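Putative diguanylate cyclase (GGDEF) with PAS/PAC domain (Rhodopseudomonas palustris, PDB 3LIF) probably makes cyclic di-GMP from two GTP molecules as a whole membrane protein, of which this chain is the extracellular double-PDC (Cache) sensor portion. Local coordinates at residues A[23-28]-A[223-228]; A[71-76]-A[143-148]; A[102-107]-A[129-134]; A[169-174]-A[232-237]. All coordinates share one frame; numbering follows the deposited sequence.

Contact 1: A[23-28]-A[223-228]; sequences SLAEHA and AYRRVS
With CG1 anti to its backbone N (chi1 164°) and CG2 on the N side, Val-227 spreads both methyls against Ala-28, whose CB lies 3.7 Å from Val-227 CG1. Arg-225 also runs anti at chi1 (-175°), which carries CG out toward the helix, and its CD then rests 3.9 Å from the CB of Ala-25. In this PDC fold the long N-terminal helix 5-47 lies across one face of each five-stranded antiparallel sheet, and here it meets residues 225-227, on and next to strand 219-226. Small side chains on the helix permit the close approach: the CA atoms of Ala-25 and Val-227 are 4.7 Å apart. The contact between the two segments is apolar, made by methyls and the methylene part of the arginine. The Arg-225 chain bends before NE, and the guanidinium is held further toward the N terminus of the same helix, NE bonding Ser-21 OG and NH2 the carbonyl O of Arg-18. Val-227 reaches back to its own sheet through Leu-232 and Val-234. On the helix side, its CG1 also lies against the backbone, 3.8 Å from the carbonyl O of Ala-25.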
loop_
_atom_site.group_PDB
_atom_site.type_symbol
_atom_site.label_atom_id
_atom_site.label_comp_id
_atom_site.label_asym_id
_atom_site.label_seq_id
_atom_site.Cartn_x
_atom_site.Cartn_y
_atom_site.Cartn_z
ATOM N N SER A 23 16.056 -0.858 1.094
ATOM C CA SER A 23 15.392 -1.821 1.955
ATOM C C SER A 23 13.886 -1.597 2.069
ATOM O O SER A 23 13.116 -2.534 2.015
ATOM C CB SER A 23 15.976 -1.741 3.347
ATOM O OG SER A 23 17.248 -2.285 3.317
ATOM N N LEU A 24 13.477 -0.348 2.291
ATOM C CA LEU A 24 12.070 -0.011 2.384
ATOM C C LEU A 24 11.330 -0.421 1.083
ATOM O O LEU A 24 10.255 -0.949 1.151
ATOM C CB LEU A 24 11.899 1.474 2.737
ATOM C CG LEU A 24 12.495 1.932 4.083
ATOM C CD1 LEU A 24 12.449 3.447 4.302
ATOM C CD2 LEU A 24 11.837 1.288 5.263
ATOM N N ALA A 25 11.924 -0.207 -0.082
ATOM C CA ALA A 25 11.260 -0.520 -1.341
ATOM C C ALA A 25 11.021 -2.036 -1.450
ATOM O O ALA A 25 9.959 -2.506 -1.870
ATOM C CB ALA A 25 12.083 -0.040 -2.489
ATOM N N GLU A 26 12.011 -2.808 -1.040
ATOM C CA GLU A 26 11.860 -4.252 -1.066
ATOM C C GLU A 26 10.866 -4.760 -0.089
ATOM O O GLU A 26 10.110 -5.683 -0.359
ATOM C CB GLU A 26 13.175 -4.943 -0.796
ATOM C CG GLU A 26 14.069 -4.814 -1.969
ATOM C CD GLU A 26 15.139 -5.841 -1.893
ATOM O OE1 GLU A 26 15.210 -6.685 -2.831
ATOM O OE2 GLU A 26 15.886 -5.835 -0.861
ATOM N N HIS A 27 10.901 -4.207 1.085
ATOM C CA HIS A 27 9.883 -4.585 2.013
ATOM C C HIS A 27 8.480 -4.403 1.372
ATOM O O HIS A 27 7.571 -5.235 1.601
ATOM C CB HIS A 27 10.009 -3.712 3.205
ATOM C CG HIS A 27 8.984 -3.977 4.222
ATOM N ND1 HIS A 27 7.830 -3.233 4.318
ATOM C CD2 HIS A 27 8.954 -4.862 5.241
ATOM C CE1 HIS A 27 7.127 -3.652 5.351
ATOM N NE2 HIS A 27 7.787 -4.637 5.933
ATOM N N ALA A 28 8.295 -3.324 0.586
ATOM C CA ALA A 28 6.988 -3.062 0.021
ATOM C C ALA A 28 6.794 -4.154 -0.983
ATOM O O ALA A 28 5.808 -4.901 -0.923
ATOM C CB ALA A 28 6.903 -1.707 -0.640
ATOM N N ALA A 223 15.534 10.712 0.688
ATOM C CA ALA A 223 15.868 9.737 -0.320
ATOM C C ALA A 223 14.541 9.050 -0.670
ATOM O O ALA A 223 13.716 8.781 0.229
ATOM C CB ALA A 223 16.850 8.748 0.229
ATOM N N TYR A 224 14.343 8.793 -1.966
ATOM C CA TYR A 224 13.171 8.106 -2.457
ATOM C C TYR A 224 13.561 7.091 -3.484
ATOM O O TYR A 224 14.583 7.215 -4.151
ATOM C CB TYR A 224 12.236 9.072 -3.144
ATOM C CG TYR A 224 12.747 9.555 -4.481
ATOM C CD1 TYR A 224 12.519 8.809 -5.624
ATOM C CD2 TYR A 224 13.497 10.779 -4.603
ATOM C CE1 TYR A 224 12.963 9.248 -6.874
ATOM C CE2 TYR A 224 13.948 11.242 -5.830
ATOM C CZ TYR A 224 13.673 10.455 -6.968
ATOM O OH TYR A 224 14.076 10.821 -8.221
ATOM N N ARG A 225 12.688 6.117 -3.647
ATOM C CA ARG A 225 12.863 5.051 -4.612
ATOM C C ARG A 225 11.528 4.392 -5.062
ATOM O O ARG A 225 10.700 3.968 -4.232
ATOM C CB ARG A 225 13.797 3.979 -4.017
ATOM C CG ARG A 225 14.138 2.883 -5.001
ATOM C CD ARG A 225 14.954 1.819 -4.376
ATOM N NE ARG A 225 16.099 2.397 -3.664
ATOM C CZ ARG A 225 17.334 2.528 -4.174
ATOM N NH1 ARG A 225 17.608 2.127 -5.404
ATOM N NH2 ARG A 225 18.295 3.060 -3.443
ATOM N N ARG A 226 11.316 4.307 -6.375
ATOM C CA ARG A 226 10.176 3.529 -6.902
ATOM C C ARG A 226 10.243 2.140 -6.328
ATOM O O ARG A 226 11.330 1.561 -6.245
ATOM C CB ARG A 226 10.199 3.406 -8.407
ATOM C CG ARG A 226 9.752 4.668 -9.038
ATOM C CD ARG A 226 9.271 4.433 -10.462
ATOM N NE ARG A 226 9.054 5.710 -11.145
ATOM C CZ ARG A 226 7.920 6.420 -11.110
ATOM N NH1 ARG A 226 7.865 7.545 -11.769
ATOM N NH2 ARG A 226 6.857 6.034 -10.430
ATOM N N VAL A 227 9.088 1.620 -5.931
ATOM C CA VAL A 227 8.981 0.292 -5.426
ATOM C C VAL A 227 8.901 -0.728 -6.589
ATOM O O VAL A 227 8.011 -0.754 -7.428
ATOM C CB VAL A 227 7.742 0.180 -4.561
ATOM C CG1 VAL A 227 7.350 -1.327 -4.324
ATOM C CG2 VAL A 227 7.916 0.977 -3.317
ATOM N N SER A 228 9.855 -1.606 -6.632
ATOM C CA SER A 228 9.814 -2.563 -7.701
ATOM C C SER A 228 8.470 -3.370 -7.815
ATOM O O SER A 228 7.950 -3.896 -6.818
ATOM C CB SER A 228 11.031 -3.468 -7.596
ATOM O OG SER A 228 10.730 -4.623 -8.307
#

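Contact 2: A[71-76]-A[143-148]; sequences SDVAIL and GVVVAT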
loop_
_atom_site.group_PDB
_atom_site.type_symbol
_atom_site.label_atom_id
_atom_site.label_comp_id
_atom_site.label_asym_id
_atom_site.label_seq_id
_atom_site.Cartn_x
_atom_site.Cartn_y
_atom_site.Cartn_z
ATOM N N SER A 71 -6.075 -6.623 6.531
ATOM C CA SER A 71 -6.992 -6.601 7.671
ATOM C C SER A 71 -8.098 -7.603 7.479
ATOM O O SER A 71 -8.525 -8.199 8.413
ATOM C CB SER A 71 -7.647 -5.242 7.799
ATOM O OG SER A 71 -6.707 -4.320 8.322
ATOM N N ASP A 72 -8.587 -7.741 6.257
ATOM C CA ASP A 72 -9.751 -8.552 5.984
ATOM C C ASP A 72 -9.832 -8.838 4.499
ATOM O O ASP A 72 -9.073 -8.239 3.707
ATOM C CB ASP A 72 -11.007 -7.887 6.481
ATOM C CG ASP A 72 -11.179 -6.517 5.917
ATOM O OD1 ASP A 72 -10.600 -6.262 4.817
ATOM O OD2 ASP A 72 -11.869 -5.699 6.578
ATOM N N VAL A 73 -10.700 -9.776 4.124
ATOM C CA VAL A 73 -10.805 -10.233 2.727
ATOM C C VAL A 73 -12.268 -10.473 2.321
ATOM O O VAL A 73 -13.099 -10.997 3.108
ATOM C CB VAL A 73 -10.061 -11.578 2.537
ATOM C CG1 VAL A 73 -10.099 -12.008 1.078
ATOM C CG2 VAL A 73 -8.650 -11.426 3.037
ATOM N N ALA A 74 -12.624 -10.129 1.101
ATOM C CA ALA A 74 -13.982 -10.406 0.789
ATOM C C ALA A 74 -14.104 -10.784 -0.666
ATOM O O ALA A 74 -13.187 -10.511 -1.458
ATOM C CB ALA A 74 -14.919 -9.263 1.190
ATOM N N ILE A 75 -15.235 -11.457 -0.959
ATOM C CA ILE A 75 -15.629 -11.816 -2.282
ATOM C C ILE A 75 -16.884 -11.052 -2.731
ATOM O O ILE A 75 -17.828 -10.876 -1.948
ATOM C CB ILE A 75 -15.965 -13.270 -2.316
ATOM C CG1 ILE A 75 -14.884 -14.038 -1.563
ATOM C CG2 ILE A 75 -16.073 -13.726 -3.812
ATOM C CD1 ILE A 75 -13.647 -14.354 -2.416
ATOM N N LEU A 76 -16.863 -10.621 -3.985
ATOM C CA LEU A 76 -17.987 -10.050 -4.676
ATOM C C LEU A 76 -18.218 -10.884 -5.921
ATOM O O LEU A 76 -17.215 -11.212 -6.647
ATOM C CB LEU A 76 -17.651 -8.638 -5.167
ATOM C CG LEU A 76 -17.298 -7.498 -4.209
ATOM C CD1 LEU A 76 -17.212 -6.199 -5.013
ATOM C CD2 LEU A 76 -18.233 -7.354 -2.996
ATOM N N GLY A 143 -16.508 -12.031 -10.700
ATOM C CA GLY A 143 -16.466 -11.118 -9.469
ATOM C C GLY A 143 -14.984 -10.931 -9.183
ATOM O O GLY A 143 -14.222 -10.541 -10.098
ATOM N N VAL A 144 -14.547 -10.992 -7.940
ATOM C CA VAL A 144 -13.681 -9.985 -7.297
ATOM C C VAL A 144 -13.309 -10.485 -5.920
ATOM O O VAL A 144 -14.229 -10.858 -5.156
ATOM C CB VAL A 144 -14.051 -8.502 -7.351
ATOM C CG1 VAL A 144 -13.033 -7.764 -6.529
ATOM C CG2 VAL A 144 -13.939 -7.962 -8.766
ATOM N N VAL A 145 -11.998 -10.616 -5.634
ATOM C CA VAL A 145 -11.525 -10.705 -4.213
ATOM C C VAL A 145 -10.889 -9.363 -3.946
ATOM O O VAL A 145 -10.096 -8.877 -4.788
ATOM C CB VAL A 145 -10.276 -11.584 -3.964
ATOM C CG1 VAL A 145 -10.449 -12.468 -2.771
ATOM C CG2 VAL A 145 -9.759 -12.270 -5.208
ATOM N N VAL A 146 -11.130 -8.809 -2.771
ATOM C CA VAL A 146 -10.581 -7.519 -2.393
ATOM C C VAL A 146 -10.060 -7.782 -1.015
ATOM O O VAL A 146 -10.747 -8.476 -0.245
ATOM C CB VAL A 146 -11.694 -6.504 -1.943
ATOM C CG1 VAL A 146 -11.329 -5.060 -2.288
ATOM C CG2 VAL A 146 -13.095 -6.919 -2.372
ATOM N N ALA A 147 -8.949 -7.164 -0.642
ATOM C CA ALA A 147 -8.554 -7.215 0.755
ATOM C C ALA A 147 -7.997 -5.867 1.157
ATOM O O ALA A 147 -7.429 -5.120 0.315
ATOM C CB ALA A 147 -7.560 -8.304 0.996
ATOM N N THR A 148 -8.200 -5.530 2.421
ATOM C CA THR A 148 -7.791 -4.232 2.906
ATOM C C THR A 148 -6.340 -4.242 3.366
ATOM O O THR A 148 -5.925 -5.102 4.161
ATOM C CB THR A 148 -8.599 -3.842 4.131
ATOM O OG1 THR A 148 -9.970 -3.834 3.767
ATOM C CG2 THR A 148 -8.194 -2.479 4.575
HETATM O O HOH W 1 -11.537 -3.097 5.543
#
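Strands 72-76 and 143-148 run antiparallel, their axes 4.7 Å apart at the closest and 168° between their directions. Ala-74 and Val-146 form a hydrogen-bonded pair, with Ala-74 N to Val-146 O at 2.8 Å and the reverse bond at 3.0 Å from Val-146 N to Ala-74 O; Leu-76 N adds a bond to Val-144 O. At the other end, where the chain turns a corner at Ser-71, Thr-148 faces two consecutive residues, accepting from Ser-71 N while its own N donates to Asp-72 O. Asp-72 has CG between its backbone N and carbonyl carbon (chi1 56°), and the carboxylate crosses over to Thr-148, whose OG1 donates to the syn lone pair of OD1 at 2.7 Å. A water donates to both Asp-72 OD2 and Thr-148 OG1, and Thr-122 holds OD2 from outside. An alanine in place of Asp-72 would probably leave the Thr-148 hydroxyl without its acceptor and the water and Thr-122 each short of a partner. On one face, Val-145 CG1 touches Val-73 CG1 at 3.9 Å and Ile-75 CD1 at 3.7 Å, side by side with both, all covered by Ile-42 of helix 5-47. On the other, Leu-76, Val-144 and Val-146 meet Tyr-100 of helix 99-106. This pairing in a five-stranded antiparallel sheet of order 2-1-5-4-3, the last strand at the centre and the first beside it, with helices on both faces, is characteristic of the PDC domain.

Contact 3: A[102-107]-A[129-134]; sequences RYHRAN and VVSRRL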
loop_
_atom_site.group_PDB
_atom_site.type_symbol
_atom_site.label_atom_id
_atom_site.label_comp_id
_atom_site.label_asym_id
_atom_site.label_seq_id
_atom_site.Cartn_x
_atom_site.Cartn_y
_atom_site.Cartn_z
ATOM N N ARG A 102 -15.698 -2.269 -10.875
ATOM C CA ARG A 102 -15.819 -1.890 -12.266
ATOM C C ARG A 102 -14.541 -2.226 -13.058
ATOM O O ARG A 102 -14.618 -2.688 -14.176
ATOM C CB ARG A 102 -16.244 -0.414 -12.411
ATOM C CG ARG A 102 -17.771 -0.292 -12.290
ATOM C CD ARG A 102 -18.350 1.084 -12.303
ATOM N NE ARG A 102 -17.914 1.809 -11.120
ATOM C CZ ARG A 102 -16.917 2.707 -11.145
ATOM N NH1 ARG A 102 -16.283 2.943 -12.295
ATOM N NH2 ARG A 102 -16.550 3.381 -10.047
ATOM N N TYR A 103 -13.364 -2.009 -12.490
ATOM C CA TYR A 103 -12.178 -2.220 -13.269
ATOM C C TYR A 103 -11.983 -3.717 -13.626
ATOM O O TYR A 103 -11.710 -4.079 -14.781
ATOM C CB TYR A 103 -10.989 -1.642 -12.537
ATOM C CG TYR A 103 -9.672 -2.016 -13.166
ATOM C CD1 TYR A 103 -9.067 -3.243 -12.855
ATOM C CD2 TYR A 103 -9.026 -1.168 -14.082
ATOM C CE1 TYR A 103 -7.859 -3.629 -13.437
ATOM C CE2 TYR A 103 -7.812 -1.538 -14.671
ATOM C CZ TYR A 103 -7.225 -2.779 -14.341
ATOM O OH TYR A 103 -6.001 -3.196 -14.881
ATOM N N HIS A 104 -12.168 -4.614 -12.666
ATOM C CA HIS A 104 -11.998 -5.991 -13.021
ATOM C C HIS A 104 -13.030 -6.541 -13.951
ATOM O O HIS A 104 -12.752 -7.526 -14.656
ATOM C CB HIS A 104 -11.897 -6.849 -11.782
ATOM C CG HIS A 104 -10.641 -6.586 -11.021
ATOM N ND1 HIS A 104 -10.624 -6.284 -9.671
ATOM C CD2 HIS A 104 -9.366 -6.465 -11.449
ATOM C CE1 HIS A 104 -9.385 -6.043 -9.282
ATOM N NE2 HIS A 104 -8.605 -6.136 -10.345
ATOM N N ARG A 105 -14.247 -5.976 -13.931
ATOM C CA ARG A 105 -15.273 -6.478 -14.815
ATOM C C ARG A 105 -14.945 -6.051 -16.252
ATOM O O ARG A 105 -15.300 -6.709 -17.205
ATOM C CB ARG A 105 -16.637 -5.952 -14.433
ATOM C CG ARG A 105 -17.750 -6.467 -15.342
ATOM C CD ARG A 105 -19.079 -5.937 -14.952
ATOM N NE ARG A 105 -19.071 -4.483 -14.951
ATOM C CZ ARG A 105 -20.011 -3.716 -14.383
ATOM N NH1 ARG A 105 -21.040 -4.259 -13.733
ATOM N NH2 ARG A 105 -19.892 -2.394 -14.429
ATOM N N ALA A 106 -14.257 -4.940 -16.395
ATOM C CA ALA A 106 -13.953 -4.460 -17.702
ATOM C C ALA A 106 -12.657 -5.026 -18.304
ATOM O O ALA A 106 -12.544 -5.042 -19.514
ATOM C CB ALA A 106 -13.904 -2.956 -17.685
ATOM N N ASN A 107 -11.671 -5.439 -17.497
ATOM C CA ASN A 107 -10.345 -5.842 -18.009
ATOM C C ASN A 107 -9.941 -7.220 -17.568
ATOM O O ASN A 107 -9.956 -7.519 -16.374
ATOM C CB ASN A 107 -9.246 -4.910 -17.530
ATOM C CG ASN A 107 -9.607 -3.465 -17.673
ATOM O OD1 ASN A 107 -10.367 -2.920 -16.870
ATOM N ND2 ASN A 107 -9.043 -2.815 -18.672
ATOM N N VAL A 129 -6.779 -0.606 -0.515
ATOM C CA VAL A 129 -7.294 -1.913 -0.712
ATOM C C VAL A 129 -6.640 -2.474 -1.943
ATOM O O VAL A 129 -6.206 -1.712 -2.835
ATOM C CB VAL A 129 -8.832 -1.783 -0.888
ATOM C CG1 VAL A 129 -9.339 -2.371 -2.205
ATOM C CG2 VAL A 129 -9.507 -2.288 0.295
ATOM N N VAL A 130 -6.633 -3.797 -2.028
ATOM C CA VAL A 130 -5.893 -4.501 -3.063
ATOM C C VAL A 130 -6.884 -5.552 -3.599
ATOM O O VAL A 130 -7.753 -6.054 -2.812
ATOM C CB VAL A 130 -4.672 -5.146 -2.338
ATOM C CG1 VAL A 130 -4.976 -6.571 -1.787
ATOM C CG2 VAL A 130 -3.424 -5.058 -3.141
ATOM N N SER A 131 -6.844 -5.859 -4.904
ATOM C CA SER A 131 -7.906 -6.701 -5.446
ATOM C C SER A 131 -7.543 -7.464 -6.720
ATOM O O SER A 131 -6.704 -7.030 -7.521
ATOM C CB SER A 131 -9.191 -5.848 -5.686
ATOM O OG SER A 131 -9.097 -5.026 -6.856
ATOM N N ARG A 132 -8.224 -8.594 -6.927
ATOM C CA ARG A 132 -7.976 -9.438 -8.118
ATOM C C ARG A 132 -9.267 -9.896 -8.796
ATOM O O ARG A 132 -10.253 -10.244 -8.123
ATOM C CB ARG A 132 -6.986 -10.619 -7.808
ATOM C CG ARG A 132 -5.576 -10.330 -8.346
ATOM C CD ARG A 132 -4.423 -11.253 -7.833
ATOM N NE ARG A 132 -4.097 -12.242 -8.868
ATOM C CZ ARG A 132 -4.614 -12.105 -10.072
ATOM N NH1 ARG A 132 -5.393 -11.033 -10.287
ATOM N NH2 ARG A 132 -4.350 -12.972 -11.032
ATOM N N ARG A 133 -9.276 -9.893 -10.119
ATOM C CA ARG A 133 -10.396 -10.443 -10.890
ATOM C C ARG A 133 -10.648 -11.944 -10.713
ATOM O O ARG A 133 -9.733 -12.728 -10.978
ATOM C CB ARG A 133 -10.114 -10.242 -12.349
ATOM C CG ARG A 133 -11.189 -10.745 -13.252
ATOM C CD ARG A 133 -10.638 -10.895 -14.651
ATOM N NE ARG A 133 -11.458 -10.149 -15.577
ATOM C CZ ARG A 133 -12.159 -10.694 -16.563
ATOM N NH1 ARG A 133 -12.107 -12.028 -16.738
ATOM N NH2 ARG A 133 -12.908 -9.894 -17.333
ATOM N N LEU A 134 -11.858 -12.354 -10.279
ATOM C CA LEU A 134 -12.300 -13.790 -10.283
ATOM C C LEU A 134 -12.770 -14.271 -11.653
ATOM O O LEU A 134 -13.294 -13.487 -12.461
ATOM C CB LEU A 134 -13.432 -13.998 -9.323
ATOM C CG LEU A 134 -12.993 -13.588 -7.938
ATOM C CD1 LEU A 134 -14.122 -13.875 -6.991
ATOM C CD2 LEU A 134 -11.666 -14.314 -7.538
#
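His-104 lays its imidazole over the backbone of strand 129-134, with Arg-133 N 3.6 Å above the ring plane and over its centre. This joins helix 99-106 to the sheet of the first PDC domain, on the face remote from the long helix 5-47. CG of the histidine is anti to its carbonyl carbon (chi1 -68°), which places CG on the strand side. Arg-133 runs alongside the histidine, the two side chains pointing opposite ways with their CB atoms 3.9 Å apart, and the imidazole and guanidinium planes stand 83° apart. In the arginine CG is anti to the backbone N, and after a bend at chi3 NE meets the C-terminal end of the helix, where it donates to the carbonyl O of His-104 at 3.1 Å and, weakly, to that of Asn-107. Its NH1 forms a salt bridge with OE1 of Glu-135, two residues along the strand, so NE and NH1 are both held. An alanine at Arg-133 would probably leave Glu-135 without its counter-charge and the His-104 and Asn-107 carbonyls without this donor. The NE of Arg-133 lies nearly in line with the C=O of His-104, with a C=O...N angle of 161°, and the oxygen is tilted out of the guanidinium plane.

Contact 4: A[169-174]-A[232-237]; sequences ISLLHS and LVVTVA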
loop_
_atom_site.group_PDB
_atom_site.type_symbol
_atom_site.label_atom_id
_atom_site.label_comp_id
_atom_site.label_asym_id
_atom_site.label_seq_id
_atom_site.Cartn_x
_atom_site.Cartn_y
_atom_site.Cartn_z
ATOM N N ILE A 169 9.242 8.344 7.402
ATOM C CA ILE A 169 9.130 7.422 6.277
ATOM C C ILE A 169 7.769 7.460 5.660
ATOM O O ILE A 169 6.778 7.495 6.383
ATOM C CB ILE A 169 9.411 6.026 6.715
ATOM C CG1 ILE A 169 10.826 6.000 7.278
ATOM C CG2 ILE A 169 9.273 5.086 5.564
ATOM C CD1 ILE A 169 11.395 4.634 7.425
ATOM N N SER A 170 7.697 7.425 4.338
ATOM C CA SER A 170 6.383 7.381 3.686
ATOM C C SER A 170 6.267 6.290 2.686
ATOM O O SER A 170 7.265 5.922 2.001
ATOM C CB SER A 170 6.114 8.657 2.939
ATOM O OG SER A 170 6.088 9.668 3.886
ATOM N N LEU A 171 5.037 5.815 2.533
ATOM C CA LEU A 171 4.749 4.921 1.440
ATOM C C LEU A 171 3.732 5.627 0.584
ATOM O O LEU A 171 2.660 5.963 1.069
ATOM C CB LEU A 171 4.206 3.608 1.970
ATOM C CG LEU A 171 3.756 2.639 0.875
ATOM C CD1 LEU A 171 4.870 2.243 0.008
ATOM C CD2 LEU A 171 3.067 1.417 1.421
ATOM N N LEU A 172 4.077 5.892 -0.673
ATOM C CA LEU A 172 3.148 6.572 -1.553
ATOM C C LEU A 172 2.831 5.830 -2.839
ATOM O O LEU A 172 3.548 4.901 -3.252
ATOM C CB LEU A 172 3.586 8.001 -1.888
ATOM C CG LEU A 172 4.046 8.850 -0.703
ATOM C CD1 LEU A 172 5.604 9.019 -0.753
ATOM C CD2 LEU A 172 3.348 10.183 -0.695
ATOM N N HIS A 173 1.723 6.229 -3.457
ATOM C CA HIS A 173 1.387 5.638 -4.712
ATOM C C HIS A 173 2.184 6.437 -5.717
ATOM O O HIS A 173 2.427 7.672 -5.563
ATOM C CB HIS A 173 -0.084 5.783 -5.002
ATOM C CG HIS A 173 -0.521 5.054 -6.221
ATOM N ND1 HIS A 173 -0.315 5.552 -7.498
ATOM C CD2 HIS A 173 -1.172 3.862 -6.369
ATOM C CE1 HIS A 173 -0.828 4.699 -8.380
ATOM N NE2 HIS A 173 -1.322 3.652 -7.722
ATOM N N SER A 174 2.613 5.741 -6.753
ATOM C CA SER A 174 3.242 6.402 -7.856
ATOM C C SER A 174 2.562 7.731 -8.272
ATOM O O SER A 174 3.217 8.625 -8.748
ATOM C CB SER A 174 3.232 5.441 -9.000
ATOM O OG SER A 174 3.638 6.136 -10.118
ATOM N N LEU A 232 4.196 2.054 -6.468
ATOM C CA LEU A 232 4.362 2.673 -5.150
ATOM C C LEU A 232 5.734 3.369 -5.106
ATOM O O LEU A 232 6.611 3.030 -5.885
ATOM C CB LEU A 232 4.275 1.593 -4.073
ATOM C CG LEU A 232 2.962 0.813 -4.113
ATOM C CD1 LEU A 232 2.933 -0.329 -3.097
ATOM C CD2 LEU A 232 1.787 1.759 -3.829
ATOM N N VAL A 233 5.924 4.325 -4.217
ATOM C CA VAL A 233 7.228 4.933 -4.015
ATOM C C VAL A 233 7.486 4.921 -2.518
ATOM O O VAL A 233 6.553 5.020 -1.741
ATOM C CB VAL A 233 7.191 6.389 -4.455
ATOM C CG1 VAL A 233 8.595 7.010 -4.436
ATOM C CG2 VAL A 233 6.607 6.459 -5.834
ATOM N N VAL A 234 8.727 4.799 -2.083
ATOM C CA VAL A 234 8.959 4.946 -0.643
ATOM C C VAL A 234 9.830 6.146 -0.488
ATOM O O VAL A 234 10.636 6.436 -1.396
ATOM C CB VAL A 234 9.719 3.766 -0.060
ATOM C CG1 VAL A 234 8.814 2.559 0.036
ATOM C CG2 VAL A 234 10.943 3.451 -0.943
ATOM N N THR A 235 9.698 6.855 0.630
ATOM C CA THR A 235 10.640 7.946 0.904
ATOM C C THR A 235 11.152 7.839 2.332
ATOM O O THR A 235 10.385 7.433 3.182
ATOM C CB THR A 235 9.960 9.296 0.750
ATOM O OG1 THR A 235 8.969 9.456 1.782
ATOM C CG2 THR A 235 9.302 9.447 -0.647
ATOM N N VAL A 236 12.433 8.171 2.586
ATOM C CA VAL A 236 13.000 8.319 3.950
ATOM C C VAL A 236 13.573 9.694 4.047
ATOM O O VAL A 236 14.316 10.103 3.164
ATOM C CB VAL A 236 14.303 7.532 4.190
ATOM C CG1 VAL A 236 14.291 6.944 5.554
ATOM C CG2 VAL A 236 14.558 6.493 3.198
ATOM N N ALA A 237 13.336 10.371 5.161
ATOM C CA ALA A 237 13.889 11.708 5.372
ATOM C C ALA A 237 14.406 11.889 6.786
ATOM O O ALA A 237 13.945 11.220 7.709
ATOM C CB ALA A 237 12.864 12.739 5.087
#
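Four backbone hydrogen bonds join Ser-170 and Leu-172 to Thr-235 and Val-233. Ser-170 and Thr-235 exchange a reciprocal pair, each 2.9 Å from the N of one to the O of the other. Leu-172 N then donates to Val-233 O at 2.8 Å in a nearly straight bond (175°), with the donor in the plane of the carbonyl, and Val-233 N returns a bond to Leu-172 O. CA-H...O contacts flank the rungs, bringing Ile-169 CA to Thr-235 O and Val-234 CA to Ser-170 O.

The two strands are the first and the last of the five in the second PDC sheet, the last at its centre and the first beside it, and run antiparallel at 157°. Apolar packing then divides between the two faces. Toward helix 5-47, Ile-169 and Val-236 lie side by side, CG1 to CG1 at 4.0 Å, with Leu-24 of that helix touching both. On the same face Leu-171, packed by Phe-154 and Tyr-158 of helix 151-158, holds CG anti to its backbone N (chi1 175°). Its CD1 touches CG1 of Val-234 at 4.0 Å and CB of Leu-232 at 4.2 Å. Toward helix 195-203, the side chains of Leu-172 and Thr-235 cross at about a right angle, CD1 meeting CG2 at 3.7 Å, while CG2 of Val-233 lies against CA of Ser-174.

Three polar side chains have partners beyond the pair of strands: Ser-170 OG makes a weak bond to Gln-181, and Ser-174 OG a weak one to Arg-226. His-173, whose side chain diverges from that of Leu-232, bonds through ND1 to the backbone N of Asp-175.

The long N-terminal helix carries segment 23-28, whose partner arrives only at 223-228, so contact 1 closes the widest loop. Contacts 2 and 3 both lie inside it: the chain opens contact 2 at 71-76, makes and closes contact 3 between 102-107 and 129-134, and then completes contact 2 at 143-148. These two share the first PDC sheet, where strands 126-135 and 141-149 are neighbours. Contact 4 opens at 169-174, before contact 1 closes, and ends at 232-237, so the two cross; they touch within the second sheet, their centres 7 Å apart. Contact 2 follows the same topology as contact 4 in the other domain, about 25 Å away between centres.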